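Local coordinates for DNA translocase coupling protein (Clostridium perfringens, PDB 6O1W) that probably couples ATP binding and hydrolysis to DNA translocation in conjugative transfer of plasmid pCW3, as a membrane-bound member of the FtsK/SpoIIIE family, at residues F16-F21 with Y59-L63; E174-V178 with D345-P351; V185-E189 with K252-I256; E198-R202 with L226-I230; I233-A237 with I276-R280. All coordinates share one frame; numbering follows the deposited sequence.

In the fold
Contact 1 belongs to the small N-terminal part, contacts 2 to 5 to the P-loop ATPase part; the centres of contacts 1 and 5 lie about 45 Å apart. Contact 5 sits at the ATP site, empty in this model, with the side chain of Asp234 about 3 Å from that of Ser143, which probably binds ATP. In contact 2, the side chain of Asp345 comes about 7 Å from that of Val144, an ATP contact in another structure of the protein. Contacts 3 and 4 share helix 185-209, centres about 20 Å apart, and the side chain of Glu198 lies about 7 Å from a bound glucose. Contacts 4 and 5 reach neighbouring strands of one sheet.

Contact 1. Residues F16-F21 with Y59-L63; sequences FEQLNF and YIPQL
Phe21 and Tyr59 form an edge-to-face aromatic pair where helix 7-18, closed by a Schellman motif, meets the start of helix 60-67, beside the four-stranded antiparallel sheet of the N-terminal part. Phe21 CE1 lies over one face of the Tyr59 ring, 3.5 Å from Tyr59 CD1, and the planes are inclined at 55°. The Phe21 ring extends toward Tyr59 because its CG lies opposite the backbone N (chi1 -166°); Trp56 offers it a second edge-to-face partner.

Further apolar contacts involve Leu19, Leu63 and Phe16. Both methyls of Leu19 reach Gln62 CG, CD2 the nearer at 3.5 Å, and CD1 also meets Leu63 CD2. Leu63 CD2 also meets the edge of the Phe16 ring, 3.9 Å from Phe16 CE1, and Leu63 touches Ile71 of strand 69-76. Gln62 suits this border because its aliphatic part covers leucine while its amide NE2 bonds to Ser66 OG.

Polar links across the contact run through water. Asn20, which readily adopts the positive phi of the Schellman turn, presents its backbone O to a water at 2.9 Å, which is also bonded to Tyr59 OH. A second water, in the Tyr59 ring plane, lies 2.7 Å from both Tyr59 OH and Leu19 O.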
# COMPACT_ATOMS: atom_id res chain seq x y z
N PHE A 16 -6.73 -21.59 -30.72
CA PHE A 16 -7.29 -22.87 -30.29
C PHE A 16 -7.20 -23.97 -31.37
O PHE A 16 -6.90 -25.12 -31.07
CB PHE A 16 -8.73 -22.66 -29.81
CG PHE A 16 -8.87 -21.90 -28.53
CD1 PHE A 16 -8.10 -22.23 -27.41
CD2 PHE A 16 -9.81 -20.90 -28.40
CE1 PHE A 16 -8.23 -21.52 -26.21
CE2 PHE A 16 -9.96 -20.21 -27.19
CZ PHE A 16 -9.18 -20.54 -26.10
N GLU A 17 -7.45 -23.59 -32.63
CA GLU A 17 -7.38 -24.48 -33.79
C GLU A 17 -5.94 -24.99 -34.04
O GLU A 17 -5.76 -26.18 -34.31
CB GLU A 17 -7.92 -23.75 -35.03
CG GLU A 17 -9.43 -23.80 -35.10
CD GLU A 17 -10.07 -22.98 -36.19
OE1 GLU A 17 -9.34 -22.41 -37.04
OE2 GLU A 17 -11.32 -22.89 -36.21
N GLN A 18 -4.92 -24.12 -33.88
CA GLN A 18 -3.48 -24.51 -34.00
C GLN A 18 -3.15 -25.62 -32.94
O GLN A 18 -2.30 -26.47 -33.18
CB GLN A 18 -2.57 -23.29 -33.71
CG GLN A 18 -2.34 -22.39 -34.90
CD GLN A 18 -1.63 -21.10 -34.55
OE1 GLN A 18 -1.57 -20.64 -33.40
NE2 GLN A 18 -1.09 -20.49 -35.56
N LEU A 19 -3.86 -25.61 -31.79
CA LEU A 19 -3.67 -26.61 -30.73
C LEU A 19 -4.62 -27.79 -30.84
O LEU A 19 -4.50 -28.74 -30.08
CB LEU A 19 -3.88 -25.93 -29.36
CG LEU A 19 -2.94 -24.77 -29.01
CD1 LEU A 19 -3.34 -24.12 -27.69
CD2 LEU A 19 -1.50 -25.20 -29.05
N ASN A 20 -5.59 -27.73 -31.77
CA ASN A 20 -6.71 -28.69 -31.87
C ASN A 20 -7.35 -28.82 -30.47
O ASN A 20 -7.56 -29.92 -29.96
CB ASN A 20 -6.33 -30.06 -32.49
CG ASN A 20 -7.54 -30.90 -32.83
OD1 ASN A 20 -7.69 -32.04 -32.36
ND2 ASN A 20 -8.46 -30.36 -33.61
N PHE A 21 -7.54 -27.66 -29.82
CA PHE A 21 -8.09 -27.60 -28.48
C PHE A 21 -9.62 -27.56 -28.60
O PHE A 21 -10.22 -26.49 -28.52
CB PHE A 21 -7.51 -26.39 -27.74
CG PHE A 21 -7.72 -26.36 -26.26
CD1 PHE A 21 -7.07 -27.26 -25.42
CD2 PHE A 21 -8.51 -25.38 -25.67
CE1 PHE A 21 -7.21 -27.19 -24.03
CE2 PHE A 21 -8.70 -25.35 -24.29
CZ PHE A 21 -8.02 -26.24 -23.48
N TYR A 59 -3.08 -27.24 -20.04
CA TYR A 59 -2.71 -26.39 -21.16
C TYR A 59 -2.25 -25.02 -20.76
O TYR A 59 -1.94 -24.28 -21.67
CB TYR A 59 -3.87 -26.31 -22.15
CG TYR A 59 -3.79 -27.37 -23.22
CD1 TYR A 59 -4.20 -28.68 -22.98
CD2 TYR A 59 -3.29 -27.07 -24.49
CE1 TYR A 59 -4.19 -29.64 -23.98
CE2 TYR A 59 -3.20 -28.05 -25.48
CZ TYR A 59 -3.66 -29.33 -25.22
OH TYR A 59 -3.62 -30.27 -26.22
N ILE A 60 -2.20 -24.67 -19.45
CA ILE A 60 -1.80 -23.31 -19.00
C ILE A 60 -0.45 -22.85 -19.62
O ILE A 60 -0.41 -21.76 -20.21
CB ILE A 60 -1.83 -23.13 -17.45
CG1 ILE A 60 -3.28 -22.89 -16.98
CG2 ILE A 60 -0.90 -21.99 -16.96
CD1 ILE A 60 -3.47 -22.95 -15.40
N PRO A 61 0.67 -23.61 -19.50
CA PRO A 61 1.90 -23.15 -20.13
C PRO A 61 1.69 -22.80 -21.60
O PRO A 61 2.10 -21.73 -21.99
CB PRO A 61 2.86 -24.34 -19.95
CG PRO A 61 2.38 -24.97 -18.70
CD PRO A 61 0.89 -24.91 -18.83
N GLN A 62 0.96 -23.64 -22.39
CA GLN A 62 0.75 -23.38 -23.82
C GLN A 62 -0.18 -22.20 -24.15
O GLN A 62 0.11 -21.43 -25.08
CB GLN A 62 0.30 -24.64 -24.57
CG GLN A 62 0.21 -24.38 -26.09
CD GLN A 62 1.58 -24.16 -26.69
OE1 GLN A 62 2.49 -24.97 -26.53
NE2 GLN A 62 1.75 -23.05 -27.38
N LEU A 63 -1.26 -22.04 -23.40
CA LEU A 63 -2.22 -20.94 -23.56
C LEU A 63 -1.58 -19.60 -23.25
O LEU A 63 -1.90 -18.61 -23.90
CB LEU A 63 -3.45 -21.14 -22.66
CG LEU A 63 -4.26 -22.38 -23.00
CD1 LEU A 63 -5.31 -22.63 -21.95
CD2 LEU A 63 -4.88 -22.29 -24.41
O HOH W 1 -2.43 -29.41 -28.50
O HOH W 2 -5.53 -31.17 -28.32

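Contact 2. Residues E174-V178 with D345-P351; sequences EYEKV and DDKHFIP
Tyr175 lies face-to-face on Phe349, tying the irregular, helix-like turn 174-177 to the chain just after helix 345-348. Its CB points away from the partner segment, but CG, held beside the backbone N (chi1 -81°), swings the ring back. Along one ring side, Tyr175 CD1 sits 3.7 Å from Phe349 CZ, and Tyr175 CE1 lies 3.5 Å from Phe349 CE1. The centroids are 4.0 Å apart and the planes only 17° from parallel. On the other side, Tyr175 CE2 passes Asp345 OD2 at 3.8 Å. The tip adds a polar bond: Tyr175 OH donates to Asp345 OD1 at 2.7 Å, meeting that oxygen from above the carboxylate plane while OD1 stays in the plane of the tyrosine ring.

Phe349 is gripped at its rim as well, with Val178 CG2 3.7 Å from CZ and the carbonyl O of Glu174 3.5 Å from CE2. The compact apolar Pro351 has CG 3.5 Å from Glu174 OE1, and its CB faces Val178 CG1. Arg147 and Leu150 of helix 142-155 touch Tyr175, Leu154 touches Val178, and Phe343 packs on both stacked rings, so the contact joins the loop before strand 179-182 to the C-terminal tail, beside helix 142-155.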
# COMPACT_ATOMS: atom_id res chain seq x y z
N GLU A 174 19.57 0.68 15.63
CA GLU A 174 20.02 1.53 14.54
C GLU A 174 18.98 2.61 14.22
O GLU A 174 19.38 3.73 13.91
CB GLU A 174 20.42 0.70 13.31
CG GLU A 174 21.65 -0.19 13.56
CD GLU A 174 22.94 0.49 13.99
OE1 GLU A 174 23.55 1.20 13.16
OE2 GLU A 174 23.35 0.30 15.16
N TYR A 175 17.66 2.30 14.40
CA TYR A 175 16.54 3.25 14.24
C TYR A 175 16.57 4.28 15.32
O TYR A 175 16.27 5.44 15.06
CB TYR A 175 15.18 2.55 14.17
CG TYR A 175 14.95 2.03 12.78
CD1 TYR A 175 14.51 2.88 11.76
CD2 TYR A 175 15.32 0.73 12.44
CE1 TYR A 175 14.43 2.43 10.44
CE2 TYR A 175 15.21 0.27 11.13
CZ TYR A 175 14.76 1.13 10.13
OH TYR A 175 14.63 0.68 8.85
N GLU A 176 16.99 3.89 16.53
CA GLU A 176 17.13 4.77 17.69
C GLU A 176 18.20 5.84 17.48
O GLU A 176 18.17 6.85 18.17
CB GLU A 176 17.44 3.95 18.95
CG GLU A 176 16.23 3.75 19.83
CD GLU A 176 16.52 3.23 21.23
OE1 GLU A 176 17.67 2.78 21.48
OE2 GLU A 176 15.60 3.27 22.07
N LYS A 177 19.14 5.64 16.55
CA LYS A 177 20.17 6.65 16.28
C LYS A 177 19.57 7.84 15.52
O LYS A 177 20.12 8.94 15.61
CB LYS A 177 21.32 6.08 15.42
CG LYS A 177 21.93 4.78 15.92
CD LYS A 177 23.19 4.99 16.73
CE LYS A 177 23.86 3.69 17.09
NZ LYS A 177 23.05 2.88 18.05
N VAL A 178 18.45 7.63 14.76
CA VAL A 178 17.86 8.66 13.90
C VAL A 178 16.50 9.21 14.39
O VAL A 178 15.97 10.16 13.80
CB VAL A 178 17.77 8.17 12.43
CG1 VAL A 178 19.14 7.74 11.90
CG2 VAL A 178 16.73 7.05 12.26
N ASP A 345 16.77 -3.47 5.60
CA ASP A 345 17.50 -2.74 6.65
C ASP A 345 19.01 -3.05 6.67
O ASP A 345 19.82 -2.13 6.79
CB ASP A 345 16.91 -3.03 8.04
CG ASP A 345 15.52 -2.50 8.26
OD1 ASP A 345 15.11 -1.59 7.50
OD2 ASP A 345 14.84 -2.98 9.18
N ASP A 346 19.37 -4.34 6.51
CA ASP A 346 20.77 -4.78 6.54
C ASP A 346 21.64 -4.16 5.45
O ASP A 346 22.84 -4.00 5.67
CB ASP A 346 20.90 -6.32 6.53
CG ASP A 346 20.67 -6.99 7.86
OD1 ASP A 346 21.00 -6.38 8.91
OD2 ASP A 346 20.19 -8.14 7.87
N LYS A 347 21.06 -3.74 4.32
CA LYS A 347 21.90 -3.12 3.30
C LYS A 347 21.46 -1.72 2.87
O LYS A 347 22.24 -1.02 2.23
CB LYS A 347 22.09 -4.04 2.08
CG LYS A 347 20.88 -4.59 1.41
CD LYS A 347 21.26 -5.88 0.73
CE LYS A 347 20.17 -6.40 -0.17
NZ LYS A 347 20.43 -7.79 -0.63
N HIS A 348 20.25 -1.27 3.25
CA HIS A 348 19.77 0.02 2.78
C HIS A 348 19.66 1.09 3.85
O HIS A 348 19.69 2.27 3.50
CB HIS A 348 18.42 -0.17 2.04
CG HIS A 348 18.52 -1.05 0.84
ND1 HIS A 348 17.66 -2.11 0.65
CD2 HIS A 348 19.42 -1.03 -0.18
CE1 HIS A 348 18.03 -2.69 -0.48
NE2 HIS A 348 19.10 -2.08 -1.01
N PHE A 349 19.54 0.71 5.13
CA PHE A 349 19.38 1.66 6.22
C PHE A 349 20.74 1.98 6.81
O PHE A 349 21.32 1.15 7.50
CB PHE A 349 18.38 1.12 7.28
CG PHE A 349 18.13 2.10 8.39
CD1 PHE A 349 17.33 3.22 8.19
CD2 PHE A 349 18.74 1.94 9.64
CE1 PHE A 349 17.15 4.16 9.21
CE2 PHE A 349 18.57 2.89 10.65
CZ PHE A 349 17.79 3.99 10.43
N ILE A 350 21.29 3.15 6.46
CA ILE A 350 22.64 3.58 6.85
C ILE A 350 22.53 4.81 7.76
O ILE A 350 22.41 5.93 7.27
CB ILE A 350 23.56 3.78 5.60
CG1 ILE A 350 23.51 2.53 4.68
CG2 ILE A 350 25.02 4.09 6.02
CD1 ILE A 350 23.83 2.78 3.21
N PRO A 351 22.47 4.59 9.10
CA PRO A 351 22.23 5.71 10.02
C PRO A 351 23.20 6.89 9.94
O PRO A 351 22.79 8.03 10.15
CB PRO A 351 22.27 5.05 11.41
CG PRO A 351 22.02 3.63 11.17
CD PRO A 351 22.53 3.30 9.82

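Contact 3. Residues V185-E189 with K252-I256; sequences VDAAE and KLVRI
Glu189 and Arg255 make the two-pronged salt bridge that dominates the charged side of this helix pair. Arg255 comes side-on: NH2 donates to Glu189 OE1 at 2.8 Å on its syn side, and NE to Glu189 OE2 at 2.9 Å, though from well above the carboxylate plane. The two flat groups are twisted 37° apart. Lys252 adds a second cation, its NZ lying 2.8 Å from Asp186 OD1 and 3.4 Å from Glu189 OE1. Its long chain, starting anti to the backbone N (chi1 -170°), can span from one helix to both acids, which stand about one turn apart on the other. A water accepts from Lys252 NZ and donates to Asp186 O, so one ammonium serves two carboxylates and a bridge to the backbone.

Beside the charges, the apolar contacts are made by valine, leucine, isoleucine and alanine, which suit an apolar helix-helix seam. Val185 CG2 lies 3.7 Å from Leu253 CD2 and equally 3.7 Å from Ile256 CD1. Ile256 CD1 also lies 4.2 Å from Ala188 CB. Phe165 covers Val185 and Ala188 nearby.

Segments 185-189 and 252-256 have axes 10.1 Å apart at closest approach, 34° from parallel: a salt-bridge network beside an apolar seam, joining two helices of the alpha/beta P-loop domain.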
# COMPACT_ATOMS: atom_id res chain seq x y z
N VAL A 185 2.40 1.73 25.72
CA VAL A 185 1.22 2.58 25.70
C VAL A 185 1.40 3.91 26.50
O VAL A 185 0.88 4.93 26.05
CB VAL A 185 -0.05 1.79 26.12
CG1 VAL A 185 -0.08 1.43 27.61
CG2 VAL A 185 -1.32 2.51 25.69
N ASP A 186 2.17 3.90 27.61
CA ASP A 186 2.43 5.12 28.39
C ASP A 186 3.23 6.12 27.56
O ASP A 186 2.84 7.29 27.45
CB ASP A 186 3.17 4.80 29.71
CG ASP A 186 2.45 3.91 30.70
OD1 ASP A 186 1.21 3.87 30.67
OD2 ASP A 186 3.13 3.27 31.54
N ALA A 187 4.33 5.66 26.94
CA ALA A 187 5.16 6.50 26.06
C ALA A 187 4.34 6.97 24.84
O ALA A 187 4.52 8.11 24.42
CB ALA A 187 6.39 5.75 25.62
N ALA A 188 3.41 6.13 24.32
CA ALA A 188 2.55 6.51 23.17
C ALA A 188 1.55 7.60 23.55
O ALA A 188 1.31 8.46 22.71
CB ALA A 188 1.80 5.29 22.61
N GLU A 189 0.97 7.57 24.78
CA GLU A 189 0.06 8.65 25.21
C GLU A 189 0.84 9.97 25.27
O GLU A 189 0.37 10.96 24.73
CB GLU A 189 -0.65 8.35 26.56
CG GLU A 189 -1.16 9.61 27.25
CD GLU A 189 -2.19 9.53 28.37
OE1 GLU A 189 -2.23 8.52 29.10
OE2 GLU A 189 -2.94 10.52 28.53
N LYS A 252 -7.01 4.96 28.23
CA LYS A 252 -5.74 5.43 27.69
C LYS A 252 -5.74 5.29 26.15
O LYS A 252 -5.42 6.25 25.45
CB LYS A 252 -4.61 4.62 28.32
CG LYS A 252 -3.23 5.14 28.03
CD LYS A 252 -2.31 4.67 29.13
CE LYS A 252 -1.09 5.52 29.13
NZ LYS A 252 -0.68 5.87 30.51
N LEU A 253 -6.15 4.11 25.62
CA LEU A 253 -6.26 3.86 24.17
C LEU A 253 -7.31 4.77 23.50
O LEU A 253 -7.10 5.21 22.38
CB LEU A 253 -6.54 2.37 23.85
CG LEU A 253 -5.40 1.37 24.15
CD1 LEU A 253 -5.80 -0.04 23.75
CD2 LEU A 253 -4.11 1.75 23.45
N VAL A 254 -8.43 5.03 24.20
CA VAL A 254 -9.50 5.93 23.75
C VAL A 254 -8.90 7.34 23.61
O VAL A 254 -9.12 7.98 22.60
CB VAL A 254 -10.75 5.90 24.69
CG1 VAL A 254 -11.72 7.05 24.39
CG2 VAL A 254 -11.46 4.55 24.60
N ARG A 255 -8.11 7.78 24.60
CA ARG A 255 -7.46 9.09 24.61
C ARG A 255 -6.48 9.19 23.43
O ARG A 255 -6.56 10.15 22.68
CB ARG A 255 -6.74 9.30 25.95
CG ARG A 255 -6.82 10.71 26.52
CD ARG A 255 -6.90 10.71 28.05
NE ARG A 255 -5.79 9.99 28.67
CZ ARG A 255 -5.92 9.09 29.65
NH1 ARG A 255 -7.11 8.81 30.15
NH2 ARG A 255 -4.85 8.47 30.13
N ILE A 256 -5.65 8.15 23.21
CA ILE A 256 -4.71 8.05 22.08
C ILE A 256 -5.44 8.09 20.73
O ILE A 256 -4.94 8.73 19.79
CB ILE A 256 -3.80 6.80 22.20
CG1 ILE A 256 -2.84 6.95 23.39
CG2 ILE A 256 -3.03 6.55 20.87
CD1 ILE A 256 -2.18 5.61 23.88
O HOH W 3 1.28 7.82 29.95

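Contact 4. Residues E198-R202 with L226-I230; sequences ENAKR and LKRII
Arg202 slots its guanidinium between Leu226 and Ile229, and these three residues carry most of the contact. The arginine chain is extended from CG to NE, so it reaches from helix 185-209 across to the chain leading into strand 229-233. Its flat group is then sandwiched: Leu226 CB sits over the centre of one face, 4.1 Å from Arg202 CZ, and Ile229 CD1 covers the opposite face, 3.5 Å from Arg202 NH2. Both aliphatic side chains suit the apolar faces of a cation whose hydrogen-bonding capacity lies entirely at its edge.

That edge is well used. Arg202 grips the carbonyl of Lys227 end-on, with NH1 at 2.9 Å and NH2 at 2.8 Å from Lys227 O. The NH2 bond lies in the carbonyl plane, whereas NH1 comes in from 44° above it. On the helix side, Arg202 NE donates to the anti lone pair of Glu198 OE2 at 2.9 Å, an ion pair one turn apart that fixes the rotation of the guanidinium and probably offsets its buried charge. NH1 has a further partner in Thr270 O.

Leu226 also slides along the arginine, CD1 reaching 4.1 Å from Arg202 CG, and Ile214 and Tyr217 of helix 214-220 pack on it. Ile229 CD1 turns its other side to Glu198 CG at 3.9 Å. Strands 179-182 and 229-233 run parallel with strand 159-163 between them, so this is helix-on-strand packing inside a beta-alpha-beta crossover, the building unit of the P-loop ATPase fold.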
# COMPACT_ATOMS: atom_id res chain seq x y z
N GLU A 198 1.83 19.95 19.09
CA GLU A 198 2.75 20.49 18.09
C GLU A 198 1.96 20.87 16.82
O GLU A 198 2.24 21.89 16.21
CB GLU A 198 3.90 19.50 17.76
CG GLU A 198 4.84 19.97 16.65
CD GLU A 198 5.72 21.18 16.94
OE1 GLU A 198 5.99 21.44 18.13
OE2 GLU A 198 6.16 21.86 15.97
N ASN A 199 0.96 20.06 16.46
CA ASN A 199 0.08 20.33 15.34
C ASN A 199 -0.70 21.64 15.60
O ASN A 199 -0.76 22.50 14.73
CB ASN A 199 -0.90 19.18 15.10
CG ASN A 199 -1.66 19.39 13.81
OD1 ASN A 199 -1.10 19.34 12.74
ND2 ASN A 199 -2.91 19.70 13.88
N ALA A 200 -1.26 21.79 16.82
CA ALA A 200 -2.04 22.99 17.22
C ALA A 200 -1.16 24.25 17.15
O ALA A 200 -1.61 25.24 16.59
CB ALA A 200 -2.67 22.81 18.62
N LYS A 201 0.10 24.18 17.58
CA LYS A 201 1.07 25.29 17.51
C LYS A 201 1.40 25.69 16.05
O LYS A 201 1.49 26.88 15.75
CB LYS A 201 2.35 24.97 18.29
CG LYS A 201 2.11 24.88 19.81
CD LYS A 201 3.27 24.22 20.58
CE LYS A 201 4.27 25.22 21.10
NZ LYS A 201 5.47 24.55 21.67
N ARG A 202 1.49 24.69 15.16
CA ARG A 202 1.77 24.89 13.73
C ARG A 202 0.58 25.51 13.02
O ARG A 202 0.79 26.45 12.26
CB ARG A 202 2.18 23.58 13.07
CG ARG A 202 3.58 23.13 13.51
CD ARG A 202 4.06 21.90 12.75
NE ARG A 202 5.40 21.55 13.22
CZ ARG A 202 6.29 20.84 12.55
NH1 ARG A 202 6.00 20.35 11.35
NH2 ARG A 202 7.48 20.59 13.08
N LEU A 226 10.53 25.03 10.77
CA LEU A 226 9.74 23.90 11.25
C LEU A 226 10.10 22.74 10.33
O LEU A 226 10.19 22.92 9.12
CB LEU A 226 8.22 24.20 11.16
CG LEU A 226 7.68 25.36 11.97
CD1 LEU A 226 6.23 25.65 11.58
CD2 LEU A 226 7.77 25.08 13.45
N LYS A 227 10.34 21.59 10.89
CA LYS A 227 10.71 20.42 10.11
C LYS A 227 9.53 19.48 9.97
O LYS A 227 8.71 19.37 10.89
CB LYS A 227 11.85 19.69 10.81
CG LYS A 227 13.16 20.49 10.93
CD LYS A 227 14.31 19.58 11.37
CE LYS A 227 15.61 20.31 11.57
NZ LYS A 227 16.27 20.64 10.27
N ARG A 228 9.49 18.74 8.84
CA ARG A 228 8.51 17.68 8.64
C ARG A 228 8.69 16.63 9.75
O ARG A 228 9.82 16.28 10.08
CB ARG A 228 8.71 16.99 7.26
CG ARG A 228 7.69 15.87 7.01
CD ARG A 228 7.66 15.35 5.57
NE ARG A 228 7.54 16.45 4.62
CZ ARG A 228 6.43 17.09 4.32
NH1 ARG A 228 5.27 16.71 4.85
NH2 ARG A 228 6.45 18.13 3.50
N ILE A 229 7.59 16.17 10.35
CA ILE A 229 7.59 15.11 11.34
C ILE A 229 6.94 13.85 10.71
O ILE A 229 5.80 13.92 10.24
CB ILE A 229 6.86 15.52 12.66
CG1 ILE A 229 7.62 16.66 13.38
CG2 ILE A 229 6.72 14.29 13.57
CD1 ILE A 229 6.78 17.42 14.47
N ILE A 230 7.65 12.70 10.72
CA ILE A 230 7.08 11.44 10.24
C ILE A 230 6.84 10.51 11.42
O ILE A 230 7.71 10.33 12.27
CB ILE A 230 7.86 10.79 9.06
CG1 ILE A 230 7.12 9.48 8.57
CG2 ILE A 230 9.36 10.58 9.38
CD1 ILE A 230 7.86 8.55 7.64

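Contact 5. Residues I233-A237 with I276-R280; sequences IDELA and IGVQR
Two neighbouring strands in the parallel part of the central mixed sheet end here beside the ATP site, empty in this model, joined by a parallel beta bridge between Ile233 and Ile276. Gly277 N donates to Ile233 O at 2.8 Å, and Gly277 O in turn accepts from Leu236 N, also at 2.8 Å, where segment 233-237 has already left its strand. Glycine suits this position because, with no side chain in the way, the turning backbone can pass close: the carbonyl O of Asp234 lies 3.6 Å from Gly277 CA in a CA-H...O contact.

The side chains of Ile233 and Ile276 share a face of the sheet, and Leu236 packs beside the second. Leu236 CB is tight against Val278 CG1 at 3.4 Å and against Ile276 CG2 at 3.5 Å, the branched residues forming a close apolar patch with Leu133 of strand 132-135 touching both Ile276 and Val278.

The run of hydrophobic residues ending in Asp234 and Glu235 is consistent with the Walker B motif of P-loop ATPases. Asp234 makes a weak hydrogen bond to Ser143 of the Walker A loop, which probably binds ATP. Glu235 instead bends back toward the neighbouring strand: CG is anti to the backbone N (chi1 177°), and the kink at chi2 (48°) brings the carboxylate to the end of strand 272-278. There Glu235 OE1 uses its syn lone pair for Gln279 N at 2.8 Å. Glu235 OE2 offers its anti lone pair to Ala237 N, capping helix 237-240, and takes a further bond from a water that accepts from Arg280 N.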
# COMPACT_ATOMS: atom_id res chain seq x y z
N ILE A 233 3.70 4.00 12.47
CA ILE A 233 2.99 3.12 13.39
C ILE A 233 3.08 1.76 12.73
O ILE A 233 2.46 1.52 11.69
CB ILE A 233 1.53 3.63 13.61
CG1 ILE A 233 1.52 5.05 14.28
CG2 ILE A 233 0.68 2.61 14.36
CD1 ILE A 233 0.20 5.80 14.19
N ASP A 234 3.91 0.88 13.30
CA ASP A 234 4.12 -0.47 12.78
C ASP A 234 2.83 -1.28 12.72
O ASP A 234 2.61 -1.99 11.75
CB ASP A 234 5.17 -1.23 13.60
CG ASP A 234 5.54 -2.57 12.98
OD1 ASP A 234 6.26 -2.59 11.95
OD2 ASP A 234 5.08 -3.61 13.52
N GLU A 235 1.97 -1.15 13.75
CA GLU A 235 0.73 -1.92 13.75
C GLU A 235 -0.36 -1.12 14.38
O GLU A 235 -0.31 -0.87 15.60
CB GLU A 235 0.95 -3.31 14.41
CG GLU A 235 -0.31 -4.19 14.52
CD GLU A 235 -1.11 -4.29 13.24
OE1 GLU A 235 -0.61 -4.88 12.25
OE2 GLU A 235 -2.24 -3.73 13.20
N LEU A 236 -1.36 -0.71 13.57
CA LEU A 236 -2.50 0.08 14.03
C LEU A 236 -3.34 -0.65 15.09
O LEU A 236 -3.86 0.02 15.98
CB LEU A 236 -3.39 0.53 12.85
CG LEU A 236 -4.49 1.60 13.11
CD1 LEU A 236 -3.93 2.88 13.71
CD2 LEU A 236 -5.23 1.91 11.85
N ALA A 237 -3.44 -2.00 15.02
CA ALA A 237 -4.20 -2.79 16.00
C ALA A 237 -3.71 -2.58 17.45
O ALA A 237 -4.52 -2.61 18.36
CB ALA A 237 -4.18 -4.27 15.64
N ILE A 276 1.01 4.33 8.57
CA ILE A 276 0.39 3.27 9.36
C ILE A 276 0.42 1.89 8.69
O ILE A 276 -0.02 1.74 7.56
CB ILE A 276 -1.07 3.65 9.71
CG1 ILE A 276 -1.21 5.09 10.22
CG2 ILE A 276 -1.68 2.64 10.70
CD1 ILE A 276 -2.61 5.66 10.12
N GLY A 277 0.87 0.89 9.45
CA GLY A 277 0.84 -0.50 9.02
C GLY A 277 -0.33 -1.23 9.67
O GLY A 277 -0.67 -0.96 10.84
N VAL A 278 -0.98 -2.12 8.91
CA VAL A 278 -2.08 -2.96 9.38
C VAL A 278 -1.90 -4.39 8.84
O VAL A 278 -1.84 -4.60 7.63
CB VAL A 278 -3.51 -2.41 9.09
CG1 VAL A 278 -3.91 -1.33 10.08
CG2 VAL A 278 -3.64 -1.87 7.69
N GLN A 279 -1.82 -5.36 9.73
CA GLN A 279 -1.67 -6.74 9.30
C GLN A 279 -3.01 -7.45 8.96
O GLN A 279 -3.10 -8.25 8.01
CB GLN A 279 -0.91 -7.54 10.35
CG GLN A 279 -0.43 -8.88 9.83
CD GLN A 279 -0.05 -9.75 10.97
OE1 GLN A 279 -0.83 -10.61 11.40
NE2 GLN A 279 1.14 -9.53 11.50
N ARG A 280 -4.03 -7.17 9.78
CA ARG A 280 -5.32 -7.81 9.69
C ARG A 280 -6.41 -6.73 9.65
O ARG A 280 -6.76 -6.18 10.69
CB ARG A 280 -5.50 -8.73 10.94
CG ARG A 280 -6.47 -9.89 10.74
CD ARG A 280 -6.83 -10.58 12.06
NE ARG A 280 -7.28 -9.63 13.08
CZ ARG A 280 -8.51 -9.15 13.19
NH1 ARG A 280 -9.47 -9.58 12.37
NH2 ARG A 280 -8.81 -8.27 14.13
O HOH W 4 -3.90 -5.68 12.29